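Local structure of ectonucleoside triphosphate diphosphohydrolase 4 (Homo sapiens, 6WG5) at residues N37-S50 with K121-G134. The protein belongs to the GDA1/CD39 family of nucleoside phosphatases, whose domains have the fold of the actin-ATPase superfamily. Residues are numbered along the deposited sequence; the frame is centred on the assembly and turned at random.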
loop_
_atom_site.group_PDB
_atom_site.type_symbol
_atom_site.label_atom_id
_atom_site.label_comp_id
_atom_site.label_asym_id
_atom_site.label_seq_id
_atom_site.Cartn_x
_atom_site.Cartn_y
_atom_site.Cartn_z
ATOM N N ASN A 37 -14.755 3.492 30.345
ATOM C CA ASN A 37 -13.577 4.211 30.810
ATOM C C ASN A 37 -13.589 5.625 30.245
ATOM O O ASN A 37 -13.497 5.788 29.020
ATOM C CB ASN A 37 -12.309 3.492 30.382
ATOM C CG ASN A 37 -11.059 4.112 30.977
ATOM O OD1 ASN A 37 -11.082 5.241 31.470
ATOM N ND2 ASN A 37 -9.954 3.375 30.929
ATOM N N PRO A 38 -13.689 6.667 31.077
ATOM C CA PRO A 38 -13.737 8.035 30.537
ATOM C C PRO A 38 -12.405 8.532 30.002
ATOM O O PRO A 38 -12.375 9.596 29.369
ATOM C CB PRO A 38 -14.193 8.869 31.740
ATOM C CG PRO A 38 -13.684 8.116 32.917
ATOM C CD PRO A 38 -13.764 6.659 32.550
ATOM N N ASN A 39 -11.311 7.811 30.230
ATOM C CA ASN A 39 -9.995 8.228 29.771
ATOM C C ASN A 39 -9.642 7.668 28.398
ATOM O O ASN A 39 -8.502 7.835 27.951
ATOM C CB ASN A 39 -8.933 7.819 30.796
ATOM C CG ASN A 39 -8.999 8.653 32.063
ATOM O OD1 ASN A 39 -9.258 9.856 32.014
ATOM N ND2 ASN A 39 -8.771 8.017 33.205
ATOM N N VAL A 40 -10.585 7.015 27.723
ATOM C CA VAL A 40 -10.398 6.541 26.356
ATOM C C VAL A 40 -11.034 7.546 25.409
ATOM O O VAL A 40 -12.145 8.032 25.654
ATOM C CB VAL A 40 -11.002 5.137 26.159
ATOM C CG1 VAL A 40 -10.883 4.699 24.703
ATOM C CG2 VAL A 40 -10.319 4.129 27.069
ATOM N N ASN A 41 -10.330 7.859 24.326
ATOM C CA ASN A 41 -10.832 8.743 23.287
ATOM C C ASN A 41 -10.933 7.968 21.982
ATOM O O ASN A 41 -10.297 6.926 21.808
ATOM C CB ASN A 41 -9.926 9.967 23.120
ATOM C CG ASN A 41 -9.676 10.683 24.432
ATOM O OD1 ASN A 41 -8.561 10.669 24.955
ATOM N ND2 ASN A 41 -10.718 11.304 24.976
ATOM N N TYR A 42 -11.744 8.484 21.061
ATOM C CA TYR A 42 -12.113 7.748 19.862
ATOM C C TYR A 42 -11.912 8.608 18.622
ATOM O O TYR A 42 -11.913 9.840 18.680
ATOM C CB TYR A 42 -13.572 7.270 19.940
ATOM C CG TYR A 42 -13.869 6.454 21.180
ATOM C CD1 TYR A 42 -14.127 7.075 22.396
ATOM C CD2 TYR A 42 -13.885 5.066 21.136
ATOM C CE1 TYR A 42 -14.392 6.337 23.534
ATOM C CE2 TYR A 42 -14.151 4.318 22.270
ATOM C CZ TYR A 42 -14.404 4.960 23.466
ATOM O OH TYR A 42 -14.669 4.225 24.599
ATOM N N GLY A 43 -11.735 7.930 17.497
ATOM C CA GLY A 43 -11.637 8.591 16.208
ATOM C C GLY A 43 -12.170 7.671 15.135
ATOM O O GLY A 43 -12.083 6.445 15.249
ATOM N N ILE A 44 -12.737 8.266 14.087
ATOM C CA ILE A 44 -13.439 7.521 13.049
ATOM C C ILE A 44 -12.885 7.924 11.691
ATOM O O ILE A 44 -12.746 9.117 11.401
ATOM C CB ILE A 44 -14.960 7.765 13.106
ATOM C CG1 ILE A 44 -15.515 7.368 14.477
ATOM C CG2 ILE A 44 -15.669 6.965 12.022
ATOM C CD1 ILE A 44 -16.767 8.118 14.869
ATOM N N VAL A 45 -12.577 6.929 10.860
ATOM C CA VAL A 45 -12.077 7.143 9.508
ATOM C C VAL A 45 -12.928 6.322 8.551
ATOM O O VAL A 45 -13.196 5.142 8.809
ATOM C CB VAL A 45 -10.593 6.748 9.375
ATOM C CG1 VAL A 45 -10.072 7.085 7.982
ATOM C CG2 VAL A 45 -9.760 7.438 10.442
ATOM N N VAL A 46 -13.349 6.941 7.452
ATOM C CA VAL A 46 -14.094 6.266 6.395
ATOM C C VAL A 46 -13.202 6.196 5.163
ATOM O O VAL A 46 -12.756 7.229 4.650
ATOM C CB VAL A 46 -15.417 6.983 6.081
ATOM C CG1 VAL A 46 -16.085 6.376 4.851
ATOM C CG2 VAL A 46 -16.354 6.906 7.272
ATOM N N ASP A 47 -12.946 4.979 4.692
ATOM C CA ASP A 47 -12.235 4.755 3.438
ATOM C C ASP A 47 -13.265 4.643 2.320
ATOM O O ASP A 47 -13.985 3.643 2.230
ATOM C CB ASP A 47 -11.374 3.497 3.527
ATOM C CG ASP A 47 -10.866 3.036 2.172
ATOM O OD1 ASP A 47 -10.801 3.861 1.234
ATOM O OD2 ASP A 47 -10.526 1.839 2.045
ATOM N N CYS A 48 -13.338 5.666 1.469
ATOM C CA CYS A 48 -14.280 5.698 0.349
ATOM C C CYS A 48 -13.541 5.264 -0.912
ATOM O O CYS A 48 -12.987 6.084 -1.645
ATOM C CB CYS A 48 -14.892 7.085 0.193
ATOM S SG CYS A 48 -16.176 7.469 1.404
ATOM N N GLY A 49 -13.541 3.954 -1.168
ATOM C CA GLY A 49 -12.892 3.404 -2.338
ATOM C C GLY A 49 -13.828 3.316 -3.531
ATOM O O GLY A 49 -14.978 3.750 -3.497
ATOM N N SER A 50 -13.304 2.734 -4.612
ATOM C CA SER A 50 -14.097 2.581 -5.828
ATOM C C SER A 50 -15.171 1.515 -5.650
ATOM O O SER A 50 -16.349 1.751 -5.943
ATOM C CB SER A 50 -13.188 2.231 -7.007
ATOM O OG SER A 50 -12.222 3.243 -7.229
ATOM N N LYS A 121 -19.001 10.878 24.145
ATOM C CA LYS A 121 -17.739 11.179 23.482
ATOM C C LYS A 121 -17.905 11.603 22.027
ATOM O O LYS A 121 -16.914 11.994 21.399
ATOM C CB LYS A 121 -16.810 9.960 23.552
ATOM C CG LYS A 121 -16.193 9.733 24.924
ATOM C CD LYS A 121 -14.910 10.533 25.092
ATOM C CE LYS A 121 -14.483 10.613 26.547
ATOM N NZ LYS A 121 -14.307 9.272 27.167
ATOM N N HIS A 122 -19.121 11.539 21.478
ATOM C CA HIS A 122 -19.331 11.930 20.085
ATOM C C HIS A 122 -18.841 13.351 19.834
ATOM O O HIS A 122 -18.158 13.618 18.839
ATOM C CB HIS A 122 -20.811 11.805 19.722
ATOM C CG HIS A 122 -21.307 10.393 19.677
ATOM N ND1 HIS A 122 -22.541 10.054 19.166
ATOM C CD2 HIS A 122 -20.734 9.233 20.077
ATOM C CE1 HIS A 122 -22.708 8.747 19.254
ATOM N NE2 HIS A 122 -21.627 8.224 19.804
ATOM N N LYS A 123 -19.185 14.280 20.729
ATOM C CA LYS A 123 -18.804 15.675 20.531
ATOM C C LYS A 123 -17.292 15.840 20.440
ATOM O O LYS A 123 -16.809 16.761 19.773
ATOM C CB LYS A 123 -19.367 16.538 21.662
ATOM C CG LYS A 123 -18.879 16.152 23.053
ATOM C CD LYS A 123 -19.417 17.103 24.117
ATOM C CE LYS A 123 -20.846 16.765 24.515
ATOM N NZ LYS A 123 -20.904 15.952 25.765
ATOM N N GLU A 124 -16.534 14.960 21.092
ATOM C CA GLU A 124 -15.079 15.034 21.107
ATOM C C GLU A 124 -14.425 14.039 20.156
ATOM O O GLU A 124 -13.196 13.919 20.155
ATOM C CB GLU A 124 -14.563 14.807 22.528
ATOM C CG GLU A 124 -14.683 16.024 23.424
ATOM C CD GLU A 124 -14.361 15.713 24.871
ATOM O OE1 GLU A 124 -13.982 14.558 25.160
ATOM O OE2 GLU A 124 -14.489 16.623 25.719
ATOM N N THR A 125 -15.212 13.331 19.347
ATOM C CA THR A 125 -14.681 12.309 18.457
ATOM C C THR A 125 -14.620 12.847 17.037
ATOM O O THR A 125 -15.671 13.203 16.482
ATOM C CB THR A 125 -15.553 11.059 18.509
ATOM O OG1 THR A 125 -15.500 10.497 19.827
ATOM C CG2 THR A 125 -15.084 10.018 17.495
ATOM N N PRO A 126 -13.450 12.924 16.410
ATOM C CA PRO A 126 -13.392 13.393 15.023
ATOM C C PRO A 126 -13.817 12.324 14.031
ATOM O O PRO A 126 -13.620 11.125 14.241
ATOM C CB PRO A 126 -11.913 13.757 14.837
ATOM C CG PRO A 126 -11.197 12.851 15.771
ATOM C CD PRO A 126 -12.101 12.698 16.965
ATOM N N LEU A 127 -14.412 12.784 12.934
ATOM C CA LEU A 127 -14.792 11.933 11.815
ATOM C C LEU A 127 -14.042 12.398 10.576
ATOM O O LEU A 127 -14.090 13.580 10.226
ATOM C CB LEU A 127 -16.305 11.982 11.574
ATOM C CG LEU A 127 -16.832 11.373 10.270
ATOM C CD1 LEU A 127 -16.615 9.868 10.230
ATOM C CD2 LEU A 127 -18.303 11.711 10.093
ATOM N N TYR A 128 -13.347 11.470 9.922
ATOM C CA TYR A 128 -12.616 11.753 8.694
ATOM C C TYR A 128 -13.136 10.850 7.586
ATOM O O TYR A 128 -13.201 9.628 7.753
ATOM C CB TYR A 128 -11.110 11.550 8.885
ATOM C CG TYR A 128 -10.502 12.456 9.932
ATOM C CD1 TYR A 128 -10.267 13.798 9.662
ATOM C CD2 TYR A 128 -10.159 11.971 11.188
ATOM C CE1 TYR A 128 -9.712 14.634 10.614
ATOM C CE2 TYR A 128 -9.603 12.799 12.147
ATOM C CZ TYR A 128 -9.382 14.130 11.855
ATOM O OH TYR A 128 -8.828 14.965 12.801
ATOM N N ILE A 129 -13.516 11.454 6.463
ATOM C CA ILE A 129 -13.985 10.730 5.287
ATOM C C ILE A 129 -12.997 11.018 4.166
ATOM O O ILE A 129 -12.949 12.139 3.644
ATOM C CB ILE A 129 -15.412 11.133 4.891
ATOM C CG1 ILE A 129 -16.379 10.821 6.039
ATOM C CG2 ILE A 129 -15.835 10.407 3.613
ATOM C CD1 ILE A 129 -17.807 11.263 5.791
ATOM N N LEU A 130 -12.213 10.009 3.795
ATOM C CA LEU A 130 -11.136 10.158 2.825
ATOM C C LEU A 130 -11.404 9.232 1.648
ATOM O O LEU A 130 -11.497 8.012 1.821
ATOM C CB LEU A 130 -9.787 9.847 3.474
ATOM C CG LEU A 130 -9.551 10.558 4.809
ATOM C CD1 LEU A 130 -8.253 10.089 5.444
ATOM C CD2 LEU A 130 -9.546 12.070 4.627
ATOM N N CYS A 131 -11.524 9.811 0.456
ATOM C CA CYS A 131 -11.877 9.079 -0.752
ATOM C C CYS A 131 -10.646 8.901 -1.629
ATOM O O CYS A 131 -9.789 9.787 -1.697
ATOM C CB CYS A 131 -12.970 9.813 -1.530
ATOM S SG CYS A 131 -14.258 10.531 -0.482
ATOM N N THR A 132 -10.570 7.756 -2.309
ATOM C CA THR A 132 -9.383 7.411 -3.083
ATOM C C THR A 132 -9.656 7.455 -4.585
ATOM O O THR A 132 -10.001 8.512 -5.123
ATOM C CB THR A 132 -8.865 6.032 -2.663
ATOM O OG1 THR A 132 -9.923 5.071 -2.751
ATOM C CG2 THR A 132 -8.334 6.075 -1.237
ATOM N N ALA A 133 -9.510 6.319 -5.274
ATOM C CA ALA A 133 -9.484 6.332 -6.734
ATOM C C ALA A 133 -10.861 6.587 -7.334
ATOM O O ALA A 133 -10.962 7.174 -8.419
ATOM C CB ALA A 133 -8.922 5.011 -7.256
ATOM N N GLY A 134 -11.927 6.154 -6.660
ATOM C CA GLY A 134 -13.258 6.335 -7.214
ATOM C C GLY A 134 -13.592 7.791 -7.474
ATOM O O GLY A 134 -14.198 8.127 -8.495
HETATM O O HOH W 1 -11.000 12.089 20.240
HETATM O O HOH W 2 -13.272 10.644 22.076
HETATM O O HOH W 3 -8.570 2.624 -0.956
#
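K121 runs past the ring of Y42 at about a right angle, its CG 4.1 Å from Y42 CE1. Its chain bends near the backbone (chi2 -87°) and again just before NZ (chi4 57°), and this carries NZ to two backbone carbonyls. NZ donates to V40 O at 2.9 Å, in the carbonyl plane, and to P38 O at 2.9 Å from above the plane. These bonds tie the turn 37-40 to the lead-in of strand 127-131. T125 OG1 donates to K121 O, and T125 CG2 meets I44 CD1 at 3.7 Å. One water joins Y42 N to T125 OG1 and lies in plane at the edge of the Y42 ring.

From I44 to C48 the two strands pair in parallel, and N-H groups of I44, Y128, V46, L130, C48 and T132 bond across in turn. On one face I44 CG2 meets L127 CD1 at 3.5 Å. V46 CB and I129 CG1 meet at 4.0 Å, their side chains running alongside each other. C48 CB rests 3.6 Å from C131 SG. V45, D47, Y128 and L130 take the other face, where D47 is salt-bridged to R54.

Strand 127-131 leads through T132, at the N-cap position, into helix 133-136. Strand 53-61 forms a hairpin with 40-48, and 167-169 extends the sheet beyond 127-131, consistent with the family's actin-like fold. Helix 107-116 covers I44 and L127, while helix 479-487 packs on V45 and Y128.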